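Local coordinates for galactofuranose-binding protein YtfQ (Escherichia coli, PDB 2VK2) that binds alpha- and beta-galactofuranose in the periplasm and serves as the solute-binding protein of the YtfQRT-YjfF ABC transporter, at residues A140-A143 with I144-K148; R172-G175 with K176-M179. One frame throughout, in Å; residues are numbered along the deposited sequence.

Interaction 1. Residues A140-A143 with I144-K148. With GZL (beta-D-galactofuranose), chain B.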
# COMPACT_ATOMS: atom_id res chain seq x y z
N ALA A 140 -8.93 -4.52 2.89
CA ALA A 140 -7.98 -4.30 1.80
C ALA A 140 -7.08 -5.52 1.67
O ALA A 140 -6.55 -5.99 2.67
CB ALA A 140 -7.15 -3.06 2.07
N SER A 141 -6.90 -6.02 0.45
CA SER A 141 -6.07 -7.21 0.25
C SER A 141 -4.68 -7.00 0.83
O SER A 141 -4.10 -7.90 1.44
CB SER A 141 -5.96 -7.57 -1.23
OG SER A 141 -5.17 -6.62 -1.94
N VAL A 142 -4.16 -5.79 0.66
CA VAL A 142 -2.81 -5.45 1.09
C VAL A 142 -2.67 -5.47 2.61
O VAL A 142 -1.61 -5.83 3.12
CB VAL A 142 -2.35 -4.08 0.51
CG1 VAL A 142 -2.24 -4.17 -1.01
CG2 VAL A 142 -3.30 -2.96 0.92
N ALA A 143 -3.72 -5.11 3.34
CA ALA A 143 -3.71 -5.17 4.80
C ALA A 143 -3.73 -6.63 5.27
O ALA A 143 -2.96 -7.02 6.15
CB ALA A 143 -4.88 -4.40 5.39
N ILE A 144 -4.60 -7.42 4.67
CA ILE A 144 -4.69 -8.85 4.97
C ILE A 144 -3.34 -9.53 4.72
O ILE A 144 -2.86 -10.29 5.56
CB ILE A 144 -5.80 -9.52 4.12
CG1 ILE A 144 -7.18 -9.00 4.55
CG2 ILE A 144 -5.74 -11.03 4.25
CD1 ILE A 144 -8.28 -9.27 3.53
N ASP A 145 -2.73 -9.23 3.58
CA ASP A 145 -1.49 -9.88 3.17
C ASP A 145 -0.28 -9.41 3.98
O ASP A 145 0.56 -10.21 4.35
CB ASP A 145 -1.24 -9.67 1.68
CG ASP A 145 -2.20 -10.46 0.80
OD1 ASP A 145 -2.96 -11.30 1.32
OD2 ASP A 145 -2.18 -10.22 -0.42
N ARG A 146 -0.20 -8.11 4.26
CA ARG A 146 0.89 -7.58 5.08
C ARG A 146 0.82 -8.09 6.51
O ARG A 146 1.85 -8.33 7.14
CB ARG A 146 0.92 -6.05 5.04
CG ARG A 146 1.45 -5.53 3.73
CD ARG A 146 1.22 -4.06 3.56
NE ARG A 146 1.72 -3.64 2.25
CZ ARG A 146 1.46 -2.45 1.71
NH1 ARG A 146 0.72 -1.57 2.36
NH2 ARG A 146 1.94 -2.16 0.51
N LYS A 147 -0.39 -8.26 7.03
CA LYS A 147 -0.57 -8.87 8.35
C LYS A 147 -0.04 -10.31 8.33
O LYS A 147 0.72 -10.71 9.22
CB LYS A 147 -2.04 -8.84 8.77
CG LYS A 147 -2.30 -9.48 10.12
CD LYS A 147 -3.65 -9.07 10.68
CE LYS A 147 -3.86 -9.63 12.08
NZ LYS A 147 -2.75 -9.28 13.01
N LYS A 148 -0.44 -11.08 7.32
CA LYS A 148 -0.03 -12.48 7.21
C LYS A 148 1.48 -12.63 7.06
O LYS A 148 2.09 -13.48 7.71
CB LYS A 148 -0.74 -13.17 6.03
CG LYS A 148 -0.34 -14.64 5.85
CD LYS A 148 -0.93 -15.25 4.58
CE LYS A 148 -0.38 -16.65 4.32
NZ LYS A 148 -0.66 -17.10 2.93
C6 GZL B . -0.39 -0.48 -1.71
C5 GZL B . -1.54 -0.01 -1.20
C4 GZL B . -1.62 0.87 0.04
C3 GZL B . -0.40 1.57 0.58
C2 GZL B . -0.68 2.83 0.86
O6 GZL B . -0.38 -1.27 -2.79
O5 GZL B . -2.70 -0.40 -1.73
O4 GZL B . -2.54 1.95 -0.18
O3 GZL B . 0.75 0.95 0.81
C1 GZL B . -2.07 3.16 0.43
O2 GZL B . 0.10 3.76 1.42
O1 GZL B . -2.90 3.51 1.53
O HOH W 1 -2.68 -7.77 -1.56
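V142 CB lies over one face of the R146 guanidinium, 4.3 Å from R146 CZ; the two residues are one turn apart at the start of helix 141-153, the helix of the beta-alpha-beta unit formed with strands 129-135 and 160-167. A140 occupies the N-cap position, and its O accepts I144 N over 3.1 Å in a nearly straight bond (173°). The R146 side chain leaves with CG beside the backbone N (chi1 -75°) and then runs extended to NE, close past the V142 carbonyl that its own N bonds; R146 CG is 3.1 Å from V142 O. This course carries the guanidinium back toward the helix start and the sugar. There both terminal nitrogens point at one hydroxyl oxygen of beta-D-galactofuranose; R146 NH1 to O3 is 3.0 Å, while the bond from NH2 is longer and weak. NE turns to E112 in a salt bridge, and sugar and carboxylate together would fix the rotation of the group. V142 presents both methyls to the ligand, CG2 standing 3.7 Å from O5 of the sugar. D145 CG sits beside its own N, which bonds to S141 O, and this lays the carboxylate against that carbonyl. S141 OG bonds to S92 N and also meets a water, 2.8 Å away, that donates to D145 OD2 at 2.7 Å.

Interaction 2. Residues R172-G175 with K176-M179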
# COMPACT_ATOMS: atom_id res chain seq x y z
N ARG A 172 -1.80 9.01 8.25
CA ARG A 172 -0.94 9.55 9.29
C ARG A 172 -1.74 9.93 10.54
O ARG A 172 -1.34 9.60 11.66
CB ARG A 172 -0.17 10.76 8.75
CG ARG A 172 1.02 11.18 9.60
CD ARG A 172 1.84 12.27 8.90
NE ARG A 172 2.51 11.79 7.70
CZ ARG A 172 3.45 12.47 7.03
NH1 ARG A 172 3.84 13.67 7.44
NH2 ARG A 172 4.00 11.94 5.95
N SER A 173 -2.86 10.61 10.34
CA SER A 173 -3.67 11.10 11.46
C SER A 173 -4.25 9.96 12.29
O SER A 173 -4.18 9.99 13.52
CB SER A 173 -4.78 12.03 10.97
OG SER A 173 -5.63 11.38 10.04
N LYS A 174 -4.82 8.95 11.63
CA LYS A 174 -5.40 7.82 12.36
C LYS A 174 -4.31 6.92 12.95
O LYS A 174 -4.48 6.38 14.05
CB LYS A 174 -6.35 7.03 11.46
CG LYS A 174 -7.13 5.93 12.18
CD LYS A 174 -8.20 6.48 13.11
CE LYS A 174 -8.94 5.35 13.81
NZ LYS A 174 -9.62 4.43 12.86
N GLY A 175 -3.20 6.77 12.24
CA GLY A 175 -2.04 6.06 12.77
C GLY A 175 -1.56 6.66 14.09
O GLY A 175 -1.28 5.93 15.04
N LYS A 176 -1.49 7.99 14.14
CA LYS A 176 -1.11 8.69 15.37
C LYS A 176 -2.13 8.44 16.48
O LYS A 176 -1.75 8.13 17.61
CB LYS A 176 -0.98 10.19 15.11
CG LYS A 176 -0.51 10.98 16.33
CD LYS A 176 -0.30 12.44 16.02
CE LYS A 176 0.24 13.19 17.23
NZ LYS A 176 0.36 14.64 16.97
N GLU A 177 -3.41 8.59 16.16
CA GLU A 177 -4.49 8.40 17.13
C GLU A 177 -4.47 7.00 17.74
O GLU A 177 -4.57 6.83 18.96
CB GLU A 177 -5.84 8.65 16.45
CG GLU A 177 -7.07 8.46 17.33
CD GLU A 177 -8.35 8.50 16.54
OE1 GLU A 177 -8.47 9.37 15.64
OE2 GLU A 177 -9.25 7.67 16.79
N VAL A 178 -4.32 5.99 16.88
CA VAL A 178 -4.30 4.61 17.35
C VAL A 178 -3.04 4.32 18.16
O VAL A 178 -3.11 3.68 19.21
CB VAL A 178 -4.45 3.62 16.17
CG1 VAL A 178 -4.30 2.18 16.65
CG2 VAL A 178 -5.80 3.82 15.49
N MET A 179 -1.89 4.82 17.71
CA MET A 179 -0.65 4.66 18.46
C MET A 179 -0.74 5.30 19.85
O MET A 179 -0.26 4.73 20.83
CB MET A 179 0.56 5.23 17.71
CG MET A 179 1.91 4.88 18.34
SD MET A 179 2.26 3.11 18.25
CE MET A 179 3.64 2.99 19.39
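K174 lays its aliphatic chain across both E177 and V178, three and four residues further along the helix. Its CG stands anti to the backbone N (chi1 -173°), and a bend at chi2 (71°) turns the chain along the helix, bringing CE 3.9 Å from V178 CG2. The same methylenes cross the E177 carboxylate obliquely: K174 CE is 3.8 Å from E177 OE2 and CD lies near OE1. This is contact between the lysine chain and the acid group rather than an ion pair, for K174 NZ stays 5.1 Å from E177 OE2 and forms its salt bridge with D169. Opposite charges at that range would probably still attract each other. All of this rides on the first turns of helix 172-185, in the lobe of the periplasmic binding protein fold built on the sheet that includes strand 129-135. Regular i to i+4 bonds run along the backbone, among them V178 N to K174 O at 2.9 Å. V178 points back toward the preceding turn, and its CG2 sits only 3.2 Å from K174 O, a tight fit; its side chain also touches L134. K176 is fully extended, its CB 3.5 Å from R172 O, and its amine reaches away to E212 in a salt bridge. R172 likewise leaves the turn, to D231. M179 keeps CB 3.3 Å from G175 O, while its side chain touches V132 of strand 129-135 and A206 and A209 of helix 200-212.

In the fold
Interactions 1 and 2 each span the opening turns of a helix, 141-153 and 172-185; the centres of the two contacts are about 18 Å apart and the contacts do not touch. Strand 160-167 comes between the two helices in the chain. Interaction 1 is the more buried, its centre about 9 Å from the centre of the chain; V142 and R146 form part of the sugar pocket, where guanidinium and methyls meet the ligand, and the water joins S141 and D145 apart from it. Interaction 2, its centre about 16 Å from that of the chain, is partly exposed; its lysines and arginine pair with acids elsewhere in the protein, while V178 and M179 face the interior. The R172 side chain is about 10 Å from the sugar.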